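Cysteine synthase (Helicobacter pylori, PDB 6AHI) uses pyridoxal 5'-phosphate to make L-cysteine and acetate from O-acetyl-L-serine and hydrogen sulfide, and also acts as a cystathionine beta-synthase. Local coordinates at residues G50-G55 against Y157-P162; P150-A155 against P230-N235; F94-K99 against Q106-L111. All blocks are in the same frame, centred on the assembly; numbering follows the deposited sequence.

The three contacts illustrate how chemistry follows place in a fold. Contact 3 is the buried one: a strand and the helix that follows it meet through sulfur and hydrocarbon alone. Contact 1 lies at the surface, where a tyrosine and a histidine meet rim to rim, and contact 2 falls between these extremes, with a proline laid on a phenylalanine face. Contacts 1 and 2 share helix 151-158 and touch directly, Y52 packing on A154 and A155 and L53 on D151. Contact 3 stands apart, its centre about 23 Å from that of contact 1 and about 25 Å from that of contact 2, where helix 102-110 packs on strand 91-97 of the four-stranded parallel sheet.

Contact 1 (G50-G55 against Y157-P162)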
ATOM      1  N   GLY A  50       3.606   2.475 -16.663  1.00 37.17           N
ATOM      2  CA  GLY A  50       3.195   3.850 -16.764  1.00 38.53           C
ATOM      3  C   GLY A  50       4.396   4.764 -16.883  1.00 38.55           C
ATOM      4  O   GLY A  50       4.438   5.654 -17.702  1.00 40.36           O
ATOM      5  N   GLN A  51       5.398   4.498 -16.059  1.00 36.53           N
ATOM      6  CA  GLN A  51       6.558   5.334 -15.992  1.00 38.07           C
ATOM      7  C   GLN A  51       7.344   5.231 -17.292  1.00 38.81           C
ATOM      8  O   GLN A  51       7.822   6.227 -17.797  1.00 42.86           O
ATOM      9  CB  GLN A  51       7.449   4.907 -14.836  1.00 36.74           C
ATOM     10  CG  GLN A  51       8.683   5.775 -14.710  1.00 39.14           C
ATOM     11  CD  GLN A  51       9.404   5.435 -13.437  1.00 37.76           C
ATOM     12  OE1 GLN A  51       9.891   4.327 -13.270  1.00 36.51           O
ATOM     13  NE2 GLN A  51       9.440   6.387 -12.519  1.00 44.24           N
ATOM     14  N   TYR A  52       7.450   4.009 -17.819  1.00 39.01           N
ATOM     15  CA  TYR A  52       8.183   3.764 -19.040  1.00 41.27           C
ATOM     16  C   TYR A  52       7.461   4.411 -20.229  1.00 43.09           C
ATOM     17  O   TYR A  52       8.118   5.079 -21.027  1.00 46.11           O
ATOM     18  CB  TYR A  52       8.422   2.268 -19.234  1.00 40.78           C
ATOM     19  CG  TYR A  52       9.255   1.930 -20.445  1.00 43.00           C
ATOM     20  CD1 TYR A  52      10.639   1.967 -20.395  1.00 42.80           C
ATOM     21  CD2 TYR A  52       8.657   1.593 -21.648  1.00 44.76           C
ATOM     22  CE1 TYR A  52      11.407   1.675 -21.505  1.00 42.80           C
ATOM     23  CE2 TYR A  52       9.409   1.284 -22.771  1.00 46.03           C
ATOM     24  CZ  TYR A  52      10.791   1.316 -22.690  1.00 45.41           C
ATOM     25  OH  TYR A  52      11.541   1.014 -23.782  1.00 48.17           O
ATOM     26  N   LEU A  53       6.140   4.211 -20.357  1.00 42.67           N
ATOM     27  CA  LEU A  53       5.381   4.676 -21.536  1.00 44.76           C
ATOM     28  C   LEU A  53       5.469   6.206 -21.661  1.00 45.63           C
ATOM     29  O   LEU A  53       5.693   6.736 -22.748  1.00 45.89           O
ATOM     30  CB  LEU A  53       3.919   4.219 -21.419  1.00 45.61           C
ATOM     31  CG  LEU A  53       3.635   2.746 -21.716  1.00 45.12           C
ATOM     32  CD1 LEU A  53       2.165   2.415 -21.486  1.00 44.40           C
ATOM     33  CD2 LEU A  53       4.014   2.428 -23.146  1.00 48.36           C
ATOM     34  N   ILE A  54       5.302   6.910 -20.536  1.00 43.91           N
ATOM     35  CA  ILE A  54       5.346   8.361 -20.497  1.00 46.10           C
ATOM     36  C   ILE A  54       6.772   8.866 -20.763  1.00 47.98           C
ATOM     37  O   ILE A  54       6.955   9.760 -21.630  1.00 49.24           O
ATOM     38  CB  ILE A  54       4.693   8.888 -19.199  1.00 44.72           C
ATOM     39  CG1 ILE A  54       3.175   8.721 -19.347  1.00 46.68           C
ATOM     40  CG2 ILE A  54       5.099  10.328 -18.888  1.00 43.92           C
ATOM     41  CD1 ILE A  54       2.380   8.843 -18.091  1.00 45.38           C
ATOM     42  N   GLY A  55       7.762   8.268 -20.088  1.00 46.68           N
ATOM     43  CA  GLY A  55       9.184   8.604 -20.266  1.00 49.74           C
ATOM     44  C   GLY A  55       9.627   8.488 -21.720  1.00 55.00           C
ATOM     45  O   GLY A  55      10.222   9.405 -22.272  1.00 60.14           O
ATOM     46  N   TYR A 157      11.379  -5.238 -19.601  1.00 31.69           N
ATOM     47  CA  TYR A 157      12.696  -5.555 -20.077  1.00 33.53           C
ATOM     48  C   TYR A 157      13.721  -4.542 -19.561  1.00 33.82           C
ATOM     49  O   TYR A 157      14.832  -4.919 -19.237  1.00 34.36           O
ATOM     50  CB  TYR A 157      12.700  -5.627 -21.598  1.00 35.54           C
ATOM     51  CG  TYR A 157      14.051  -5.933 -22.189  1.00 37.60           C
ATOM     52  CD1 TYR A 157      14.479  -7.237 -22.372  1.00 37.97           C
ATOM     53  CD2 TYR A 157      14.910  -4.911 -22.557  1.00 40.28           C
ATOM     54  CE1 TYR A 157      15.726  -7.515 -22.918  1.00 41.48           C
ATOM     55  CE2 TYR A 157      16.150  -5.171 -23.115  1.00 42.31           C
ATOM     56  CZ  TYR A 157      16.570  -6.479 -23.280  1.00 42.60           C
ATOM     57  OH  TYR A 157      17.800  -6.731 -23.813  1.00 45.86           O
ATOM     58  N   HIS A 158      13.340  -3.257 -19.507  1.00 37.10           N
ATOM     59  CA  HIS A 158      14.266  -2.147 -19.213  1.00 37.10           C
ATOM     60  C   HIS A 158      14.298  -1.776 -17.721  1.00 35.97           C
ATOM     61  O   HIS A 158      15.228  -1.100 -17.306  1.00 35.26           O
ATOM     62  CB  HIS A 158      13.931  -0.934 -20.098  1.00 40.98           C
ATOM     63  CG  HIS A 158      14.422  -1.081 -21.514  1.00 43.62           C
ATOM     64  ND1 HIS A 158      15.761  -1.162 -21.803  1.00 46.54           N
ATOM     65  CD2 HIS A 158      13.781  -1.183 -22.704  1.00 46.35           C
ATOM     66  CE1 HIS A 158      15.936  -1.279 -23.110  1.00 49.23           C
ATOM     67  NE2 HIS A 158      14.732  -1.312 -23.684  1.00 48.17           N
ATOM     68  N   THR A 159      13.297  -2.176 -16.926  1.00 32.84           N
ATOM     69  CA  THR A 159      13.125  -1.663 -15.551  1.00 32.94           C
ATOM     70  C   THR A 159      13.123  -2.831 -14.562  1.00 30.42           C
ATOM     71  O   THR A 159      14.107  -3.066 -13.871  1.00 31.99           O
ATOM     72  CB  THR A 159      11.863  -0.785 -15.448  1.00 34.68           C
ATOM     73  OG1 THR A 159      10.684  -1.553 -15.726  1.00 35.14           O
ATOM     74  CG2 THR A 159      11.920   0.410 -16.375  1.00 37.27           C
ATOM     75  N   LEU A 160      12.038  -3.609 -14.564  1.00 29.33           N
ATOM     76  CA  LEU A 160      11.839  -4.712 -13.612  1.00 27.15           C
ATOM     77  C   LEU A 160      12.965  -5.752 -13.728  1.00 25.92           C
ATOM     78  O   LEU A 160      13.548  -6.156 -12.742  1.00 23.14           O
ATOM     79  CB  LEU A 160      10.489  -5.367 -13.900  1.00 29.03           C
ATOM     80  CG  LEU A 160      10.100  -6.507 -12.967  1.00 29.05           C
ATOM     81  CD1 LEU A 160      10.183  -6.059 -11.524  1.00 30.23           C
ATOM     82  CD2 LEU A 160       8.695  -7.021 -13.279  1.00 32.96           C
ATOM     83  N   ALA A 161      13.228  -6.224 -14.953  1.00 25.56           N
ATOM     84  CA  ALA A 161      14.066  -7.418 -15.117  1.00 26.92           C
ATOM     85  C   ALA A 161      15.497  -7.136 -14.663  1.00 26.28           C
ATOM     86  O   ALA A 161      16.069  -7.935 -13.912  1.00 24.22           O
ATOM     87  CB  ALA A 161      14.005  -7.939 -16.531  1.00 26.16           C
ATOM     88  N   PRO A 162      16.127  -6.000 -15.035  1.00 27.96           N
ATOM     89  CA  PRO A 162      17.482  -5.717 -14.558  1.00 27.03           C
ATOM     90  C   PRO A 162      17.568  -5.589 -13.034  1.00 26.36           C
ATOM     91  O   PRO A 162      18.568  -5.971 -12.399  1.00 24.80           O
ATOM     92  CB  PRO A 162      17.879  -4.390 -15.229  1.00 29.22           C
ATOM     93  CG  PRO A 162      16.931  -4.242 -16.390  1.00 30.54           C
ATOM     94  CD  PRO A 162      15.671  -5.009 -16.033  1.00 30.55           C
TER
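Helix 48-60 passes the junction between helices 151-158 and 160-168 with the CA atoms of Y52 and T159 8.1 Å apart, a gap spanned by side chains and not by backbone bonds. Y52 does most of the spanning. Its CG stands anti to the backbone N (chi1 -177°), which carries the ring off the helix to H158. The two rings meet rim to rim, neither covering the face of the other, with centroids 5.7 Å apart and planes only 10° from parallel. The closest approach is that of Y52 OH to H158 CD2, at 3.3 Å, whereas H158 NE2 stays 3.9 Å from the same hydroxyl. Behind this meeting point, Y52 CE1 lies 3.9 Å from H158 CB.

The imidazole is also held from its own side of the contact: Y157 CD2 sits over the centre of one of its faces, 3.7 Å above the plane. T159 adds a methyl group, with its CG2 4.5 Å from Y52 CD1. The Y52 side chain rests on helix 151-158 as well, and T159 lies about 9 Å, side chain to side chain, from T184, a probable cofactor-binding residue. The contact therefore joins helix 48-60 to the C-terminal part of helix 151-158 and the junction that follows it. Although polar groups meet here, the joint is one of van der Waals packing: the tyrosine hydroxyl comes closest to a carbon of the imidazole, and the threonine OG1 is hydrogen-bonded to A155 O in the preceding helix.

Contact 2 (P150-A155 against P230-N235); sequences PDNPAA and PPFFEN
P153 lays its ring across one face of the F232 phenyl, a CH-pi contact in which CD stands 3.8 Å from the ring centroid and only 14° off the normal. This is proline-aromatic packing in a fold-type II pyridoxal-phosphate (PLP-II) enzyme, between segment 150-155 and the loop that leads from strand 200-206 to strand 240-244 of the six-stranded sheet. CG of the proline shares the work, lying 3.6 Å from F232 CD1, so two methylenes and not one rest on the phenyl. On the opposite face comes P231 of the same loop, its CG over the ring centre at 4.2 Å above the plane. The phenyl is thus sandwiched between two prolines, one from each segment.

F232 places its ring with CG anti to its carbonyl carbon (chi1 -62°), reaching across to the other segment, where P150 CA comes to 4.0 Å from F232 CE1. Both F232 and P153 also pack on A186 of helix 183-195, which ties the loop to a second helix. N152 flanks the ring, its amide plane turned 75° from that of the phenyl. Its ND2 finds polar partners elsewhere, donating to the backbone O of Q146 and to OG of S181, a residue that by similarity binds the cofactor. The contact therefore packs directly beside the probable cofactor site, and N152 belongs both to that neighbourhood and to the hydrophobic patch. Its ND2 approaches F232 CE2 to 3.9 Å.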
ATOM      1  N   PRO A 150       4.278  -3.165 -28.473  1.00 49.08           N
ATOM      2  CA  PRO A 150       5.528  -3.790 -28.011  1.00 46.71           C
ATOM      3  C   PRO A 150       6.259  -3.017 -26.899  1.00 45.08           C
ATOM      4  O   PRO A 150       7.180  -3.536 -26.265  1.00 43.03           O
ATOM      5  CB  PRO A 150       6.434  -3.848 -29.245  1.00 48.50           C
ATOM      6  CG  PRO A 150       5.797  -2.895 -30.249  1.00 51.89           C
ATOM      7  CD  PRO A 150       4.325  -2.810 -29.905  1.00 51.56           C
ATOM      8  N   ASP A 151       5.851  -1.778 -26.641  1.00 45.80           N
ATOM      9  CA  ASP A 151       6.451  -1.001 -25.548  1.00 45.25           C
ATOM     10  C   ASP A 151       5.975  -1.526 -24.193  1.00 41.02           C
ATOM     11  O   ASP A 151       6.562  -1.195 -23.187  1.00 37.39           O
ATOM     12  CB  ASP A 151       6.123   0.491 -25.636  1.00 48.88           C
ATOM     13  CG  ASP A 151       6.758   1.175 -26.828  1.00 56.43           C
ATOM     14  OD1 ASP A 151       7.869   0.736 -27.226  1.00 63.25           O
ATOM     15  OD2 ASP A 151       6.132   2.116 -27.354  1.00 58.25           O
ATOM     16  N   ASN A 152       4.884  -2.304 -24.183  1.00 40.32           N
ATOM     17  CA  ASN A 152       4.409  -2.955 -22.969  1.00 38.23           C
ATOM     18  C   ASN A 152       5.503  -3.906 -22.459  1.00 35.40           C
ATOM     19  O   ASN A 152       6.094  -3.648 -21.412  1.00 33.82           O
ATOM     20  CB  ASN A 152       3.020  -3.560 -23.212  1.00 39.20           C
ATOM     21  CG  ASN A 152       2.475  -4.377 -22.055  1.00 38.55           C
ATOM     22  OD1 ASN A 152       3.101  -4.485 -20.998  1.00 37.96           O
ATOM     23  ND2 ASN A 152       1.300  -4.961 -22.260  1.00 40.89           N
ATOM     24  N   PRO A 153       5.848  -5.026 -23.142  1.00 34.94           N
ATOM     25  CA  PRO A 153       6.940  -5.874 -22.662  1.00 33.47           C
ATOM     26  C   PRO A 153       8.274  -5.118 -22.527  1.00 33.41           C
ATOM     27  O   PRO A 153       9.050  -5.398 -21.590  1.00 33.10           O
ATOM     28  CB  PRO A 153       7.026  -7.046 -23.653  1.00 34.30           C
ATOM     29  CG  PRO A 153       6.140  -6.655 -24.827  1.00 36.22           C
ATOM     30  CD  PRO A 153       5.195  -5.575 -24.338  1.00 36.37           C
ATOM     31  N   ALA A 154       8.532  -4.142 -23.400  1.00 34.78           N
ATOM     32  CA  ALA A 154       9.805  -3.412 -23.337  1.00 35.18           C
ATOM     33  C   ALA A 154       9.959  -2.724 -21.989  1.00 34.48           C
ATOM     34  O   ALA A 154      11.103  -2.605 -21.454  1.00 33.37           O
ATOM     35  CB  ALA A 154       9.920  -2.397 -24.424  1.00 38.24           C
ATOM     36  N   ALA A 155       8.839  -2.252 -21.433  1.00 33.74           N
ATOM     37  CA  ALA A 155       8.935  -1.544 -20.134  1.00 33.98           C
ATOM     38  C   ALA A 155       9.593  -2.434 -19.081  1.00 32.18           C
ATOM     39  O   ALA A 155      10.444  -1.973 -18.251  1.00 29.86           O
ATOM     40  CB  ALA A 155       7.573  -1.115 -19.680  1.00 33.79           C
ATOM     41  N   PRO A 230      -1.785 -13.839 -26.753  1.00 45.24           N
ATOM     42  CA  PRO A 230      -1.103 -12.540 -26.808  1.00 45.04           C
ATOM     43  C   PRO A 230      -0.109 -12.459 -27.959  1.00 47.25           C
ATOM     44  O   PRO A 230       0.538 -13.452 -28.290  1.00 49.86           O
ATOM     45  CB  PRO A 230      -0.329 -12.469 -25.483  1.00 42.71           C
ATOM     46  CG  PRO A 230      -1.128 -13.364 -24.578  1.00 42.55           C
ATOM     47  CD  PRO A 230      -1.586 -14.512 -25.459  1.00 42.99           C
ATOM     48  N   PRO A 231       0.061 -11.283 -28.601  1.00 49.95           N
ATOM     49  CA  PRO A 231       1.015 -11.138 -29.701  1.00 50.15           C
ATOM     50  C   PRO A 231       2.483 -10.963 -29.256  1.00 47.10           C
ATOM     51  O   PRO A 231       3.334 -10.623 -30.066  1.00 47.40           O
ATOM     52  CB  PRO A 231       0.465  -9.877 -30.398  1.00 52.83           C
ATOM     53  CG  PRO A 231      -0.030  -9.023 -29.258  1.00 50.94           C
ATOM     54  CD  PRO A 231      -0.658 -10.028 -28.316  1.00 50.64           C
ATOM     55  N   PHE A 232       2.795 -11.214 -27.987  1.00 43.45           N
ATOM     56  CA  PHE A 232       4.140 -10.844 -27.460  1.00 42.20           C
ATOM     57  C   PHE A 232       5.075 -12.047 -27.354  1.00 40.01           C
ATOM     58  O   PHE A 232       6.228 -11.862 -27.024  1.00 39.49           O
ATOM     59  CB  PHE A 232       4.046 -10.163 -26.093  1.00 40.91           C
ATOM     60  CG  PHE A 232       3.288  -8.862 -26.116  1.00 42.47           C
ATOM     61  CD1 PHE A 232       3.603  -7.875 -27.036  1.00 46.07           C
ATOM     62  CD2 PHE A 232       2.238  -8.636 -25.236  1.00 43.41           C
ATOM     63  CE1 PHE A 232       2.893  -6.681 -27.062  1.00 47.71           C
ATOM     64  CE2 PHE A 232       1.530  -7.442 -25.259  1.00 44.71           C
ATOM     65  CZ  PHE A 232       1.862  -6.463 -26.172  1.00 46.59           C
ATOM     66  N   PHE A 233       4.578 -13.245 -27.679  1.00 40.16           N
ATOM     67  CA  PHE A 233       5.241 -14.486 -27.342  1.00 40.21           C
ATOM     68  C   PHE A 233       5.979 -15.111 -28.530  1.00 43.06           C
ATOM     69  O   PHE A 233       6.547 -16.177 -28.364  1.00 42.57           O
ATOM     70  CB  PHE A 233       4.237 -15.493 -26.779  1.00 39.99           C
ATOM     71  CG  PHE A 233       3.604 -15.111 -25.466  1.00 38.34           C
ATOM     72  CD1 PHE A 233       4.060 -14.033 -24.727  1.00 37.64           C
ATOM     73  CD2 PHE A 233       2.534 -15.842 -24.971  1.00 38.46           C
ATOM     74  CE1 PHE A 233       3.457 -13.688 -23.526  1.00 36.70           C
ATOM     75  CE2 PHE A 233       1.924 -15.493 -23.778  1.00 37.06           C
ATOM     76  CZ  PHE A 233       2.384 -14.410 -23.056  1.00 37.69           C
ATOM     77  N   GLU A 234       6.010 -14.434 -29.686  1.00 46.93           N
ATOM     78  CA  GLU A 234       6.528 -14.973 -30.946  1.00 51.40           C
ATOM     79  C   GLU A 234       7.952 -15.545 -30.813  1.00 50.29           C
ATOM     80  O   GLU A 234       8.213 -16.588 -31.372  1.00 48.67           O
ATOM     81  CB  GLU A 234       6.463 -13.899 -32.036  1.00 56.09           C
ATOM     82  CG  GLU A 234       7.031 -14.349 -33.375  1.00 61.59           C
ATOM     83  CD  GLU A 234       6.852 -13.366 -34.524  1.00 66.33           C
ATOM     84  OE1 GLU A 234       6.706 -12.140 -34.260  1.00 67.89           O
ATOM     85  OE2 GLU A 234       6.847 -13.827 -35.691  1.00 70.43           O
ATOM     86  N   ASN A 235       8.859 -14.879 -30.085  1.00 50.18           N
ATOM     87  CA  ASN A 235      10.276 -15.300 -30.091  1.00 51.75           C
ATOM     88  C   ASN A 235      10.714 -15.722 -28.692  1.00 49.03           C
ATOM     89  O   ASN A 235      11.867 -15.563 -28.299  1.00 51.57           O
ATOM     90  CB  ASN A 235      11.203 -14.213 -30.629  1.00 55.45           C
ATOM     91  CG  ASN A 235      10.967 -13.914 -32.096  1.00 61.41           C
ATOM     92  OD1 ASN A 235      10.837 -14.818 -32.930  1.00 67.00           O
ATOM     93  ND2 ASN A 235      10.897 -12.634 -32.418  1.00 63.94           N
TER

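Contact 3 (F94-K99 against Q106-L111); sequences FVVPEK and QIMRAL
The phenyl ring of F94 is the one flat group that touches across the contact, and M108 SD meets it obliquely, neither squarely over a face nor in line with an edge. The sulfur lies 4.5 Å from the ring centroid and 48° off the normal, a Met-aromatic contact. Its nearest ring atom is CD2 of F94, 3.7 Å from SD, and CB of the same residue is almost as near. The F94 side chain also packs on L81 and A82 of helix 76-85 and on T73 and A113 of neighbouring loops.

M108 reaches the strand by an extended run through chi2 (178°) followed by a bend at chi3 (-104°), which turns the terminal methyl away from the phenyl and toward V96. There CE comes to 4.1 Å from V96 CG2. One side chain thus covers two strand residues, F94 and V96, whose side chains share a face because alternate positions in a strand point the same way. The intervening V95 faces the other side of the sheet, where it packs on helix 123-137.

Strand 91-97, helix 102-110 and strand 114-118 form a beta-alpha-beta unit, with F94 and V96 bonded through their backbones to the last strand. M108 also packs on V115 of that strand, so it links all three elements. Other side chains of segment 106-111 meet the second subunit, where Q106 NE2 donates to L300 O of that other chain. All three side chains of the contact are buried, and with no nitrogen or oxygen in their side chains the joint rests on dispersion and sulfur-aromatic attraction.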
ATOM      1  N   PHE A  94      -9.485   7.405 -19.106  1.00 50.91           N
ATOM      2  CA  PHE A  94      -9.517   5.950 -19.078  1.00 50.31           C
ATOM      3  C   PHE A  94     -10.932   5.462 -19.414  1.00 54.11           C
ATOM      4  O   PHE A  94     -11.935   6.001 -18.939  1.00 54.87           O
ATOM      5  CB  PHE A  94      -8.965   5.415 -17.758  1.00 46.95           C
ATOM      6  CG  PHE A  94      -7.557   5.889 -17.525  1.00 44.80           C
ATOM      7  CD1 PHE A  94      -6.546   5.571 -18.412  1.00 45.91           C
ATOM      8  CD2 PHE A  94      -7.245   6.693 -16.449  1.00 44.85           C
ATOM      9  CE1 PHE A  94      -5.249   6.017 -18.217  1.00 43.65           C
ATOM     10  CE2 PHE A  94      -5.954   7.164 -16.267  1.00 42.56           C
ATOM     11  CZ  PHE A  94      -4.965   6.843 -17.161  1.00 42.76           C
ATOM     12  N   VAL A  95     -10.982   4.440 -20.282  1.00 56.13           N
ATOM     13  CA  VAL A  95     -12.230   3.798 -20.660  1.00 56.95           C
ATOM     14  C   VAL A  95     -12.279   2.436 -19.967  1.00 55.87           C
ATOM     15  O   VAL A  95     -11.424   1.581 -20.189  1.00 52.33           O
ATOM     16  CB  VAL A  95     -12.378   3.676 -22.184  1.00 59.41           C
ATOM     17  CG1 VAL A  95     -13.795   3.245 -22.537  1.00 61.91           C
ATOM     18  CG2 VAL A  95     -12.017   4.978 -22.885  1.00 60.02           C
ATOM     19  N   VAL A  96     -13.270   2.295 -19.082  1.00 58.41           N
ATOM     20  CA  VAL A  96     -13.379   1.178 -18.162  1.00 57.50           C
ATOM     21  C   VAL A  96     -14.794   0.623 -18.259  1.00 59.78           C
ATOM     22  O   VAL A  96     -15.753   1.378 -18.120  1.00 60.11           O
ATOM     23  CB  VAL A  96     -13.072   1.626 -16.723  1.00 58.80           C
ATOM     24  CG1 VAL A  96     -13.228   0.475 -15.734  1.00 59.13           C
ATOM     25  CG2 VAL A  96     -11.674   2.236 -16.624  1.00 57.06           C
ATOM     26  N   PRO A  97     -14.954  -0.692 -18.463  1.00 59.42           N
ATOM     27  CA  PRO A  97     -16.268  -1.313 -18.471  1.00 61.53           C
ATOM     28  C   PRO A  97     -16.927  -1.041 -17.121  1.00 62.32           C
ATOM     29  O   PRO A  97     -16.328  -1.295 -16.136  1.00 56.08           O
ATOM     30  CB  PRO A  97     -15.925  -2.803 -18.496  1.00 60.13           C
ATOM     31  CG  PRO A  97     -14.642  -2.837 -19.237  1.00 58.41           C
ATOM     32  CD  PRO A  97     -13.885  -1.637 -18.722  1.00 56.37           C
ATOM     33  N   GLU A  98     -18.170  -0.579 -17.118  1.00 69.61           N
ATOM     34  CA  GLU A  98     -18.861  -0.319 -15.834  1.00 75.40           C
ATOM     35  C   GLU A  98     -18.921  -1.613 -15.030  1.00 76.90           C
ATOM     36  O   GLU A  98     -19.224  -2.636 -15.578  1.00 87.42           O
ATOM     37  CB  GLU A  98     -20.289   0.176 -16.063  1.00 78.83           C
ATOM     38  CG  GLU A  98     -20.357   1.434 -16.900  1.00 84.83           C
ATOM     39  N   LYS A  99     -18.607  -1.572 -13.744  1.00 80.42           N
ATOM     40  CA  LYS A  99     -18.709  -2.823 -12.959  1.00 80.48           C
ATOM     41  C   LYS A  99     -17.411  -3.634 -13.019  1.00 75.10           C
ATOM     42  O   LYS A  99     -17.393  -4.707 -12.441  1.00 79.23           O
ATOM     43  N   GLN A 106     -12.252   4.689  -8.647  1.00 41.68           N
ATOM     44  CA  GLN A 106     -12.238   5.770  -7.660  1.00 43.84           C
ATOM     45  C   GLN A 106     -10.804   6.349  -7.572  1.00 40.68           C
ATOM     46  O   GLN A 106     -10.617   7.554  -7.510  1.00 40.64           O
ATOM     47  CB  GLN A 106     -12.621   5.243  -6.270  1.00 46.50           C
ATOM     48  CG  GLN A 106     -13.964   5.678  -5.702  1.00 53.46           C
ATOM     49  CD  GLN A 106     -13.897   5.685  -4.191  1.00 53.56           C
ATOM     50  OE1 GLN A 106     -13.313   6.576  -3.570  1.00 57.51           O
ATOM     51  NE2 GLN A 106     -14.480   4.669  -3.577  1.00 55.98           N
ATOM     52  N   ILE A 107      -9.805   5.465  -7.588  1.00 36.75           N
ATOM     53  CA  ILE A 107      -8.421   5.855  -7.419  1.00 35.73           C
ATOM     54  C   ILE A 107      -7.965   6.604  -8.675  1.00 35.39           C
ATOM     55  O   ILE A 107      -7.359   7.649  -8.572  1.00 33.80           O
ATOM     56  CB  ILE A 107      -7.537   4.638  -7.088  1.00 33.79           C
ATOM     57  CG1 ILE A 107      -7.874   4.078  -5.713  1.00 35.61           C
ATOM     58  CG2 ILE A 107      -6.082   5.010  -7.192  1.00 32.02           C
ATOM     59  CD1 ILE A 107      -7.265   2.764  -5.437  1.00 35.55           C
ATOM     60  N   MET A 108      -8.337   6.101  -9.856  1.00 35.76           N
ATOM     61  CA  MET A 108      -8.033   6.798 -11.105  1.00 37.44           C
ATOM     62  C   MET A 108      -8.547   8.246 -11.075  1.00 39.34           C
ATOM     63  O   MET A 108      -7.838   9.182 -11.472  1.00 39.88           O
ATOM     64  CB  MET A 108      -8.648   6.074 -12.311  1.00 39.95           C
ATOM     65  CG  MET A 108      -7.805   4.950 -12.803  1.00 39.15           C
ATOM     66  SD  MET A 108      -8.617   4.087 -14.199  1.00 44.90           S
ATOM     67  CE  MET A 108      -9.177   2.619 -13.339  1.00 42.74           C
ATOM     68  N   ARG A 109      -9.781   8.398 -10.639  1.00 41.03           N
ATOM     69  CA  ARG A 109     -10.422   9.730 -10.613  1.00 42.93           C
ATOM     70  C   ARG A 109      -9.708  10.568  -9.551  1.00 40.11           C
ATOM     71  O   ARG A 109      -9.417  11.714  -9.827  1.00 39.64           O
ATOM     72  CB  ARG A 109     -11.908   9.565 -10.308  1.00 46.18           C
ATOM     73  CG  ARG A 109     -12.734   9.160 -11.519  1.00 51.62           C
ATOM     74  CD  ARG A 109     -14.210   9.398 -11.311  1.00 57.14           C
ATOM     75  NE  ARG A 109     -14.855   8.247 -10.727  1.00 62.31           N
ATOM     76  CZ  ARG A 109     -15.693   7.450 -11.372  1.00 63.96           C
ATOM     77  NH2 ARG A 109     -16.201   6.401 -10.756  1.00 66.35           N
ATOM     78  N   ALA A 110      -9.453   9.963  -8.393  1.00 37.52           N
ATOM     79  CA  ALA A 110      -8.731  10.658  -7.293  1.00 36.57           C
ATOM     80  C   ALA A 110      -7.429  11.280  -7.819  1.00 35.57           C
ATOM     81  O   ALA A 110      -7.106  12.412  -7.421  1.00 36.67           O
ATOM     82  CB  ALA A 110      -8.500   9.743  -6.120  1.00 34.27           C
ATOM     83  N   LEU A 111      -6.752  10.597  -8.752  1.00 34.99           N
ATOM     84  CA  LEU A 111      -5.457  11.036  -9.310  1.00 34.85           C
ATOM     85  C   LEU A 111      -5.606  12.032 -10.469  1.00 37.04           C
ATOM     86  O   LEU A 111      -4.601  12.381 -11.113  1.00 38.10           O
ATOM     87  CB  LEU A 111      -4.663   9.815  -9.769  1.00 33.57           C
ATOM     88  CG  LEU A 111      -4.208   8.879  -8.658  1.00 31.67           C
ATOM     89  CD1 LEU A 111      -3.769   7.542  -9.214  1.00 30.92           C
ATOM     90  CD2 LEU A 111      -3.089   9.512  -7.821  1.00 30.94           C
TER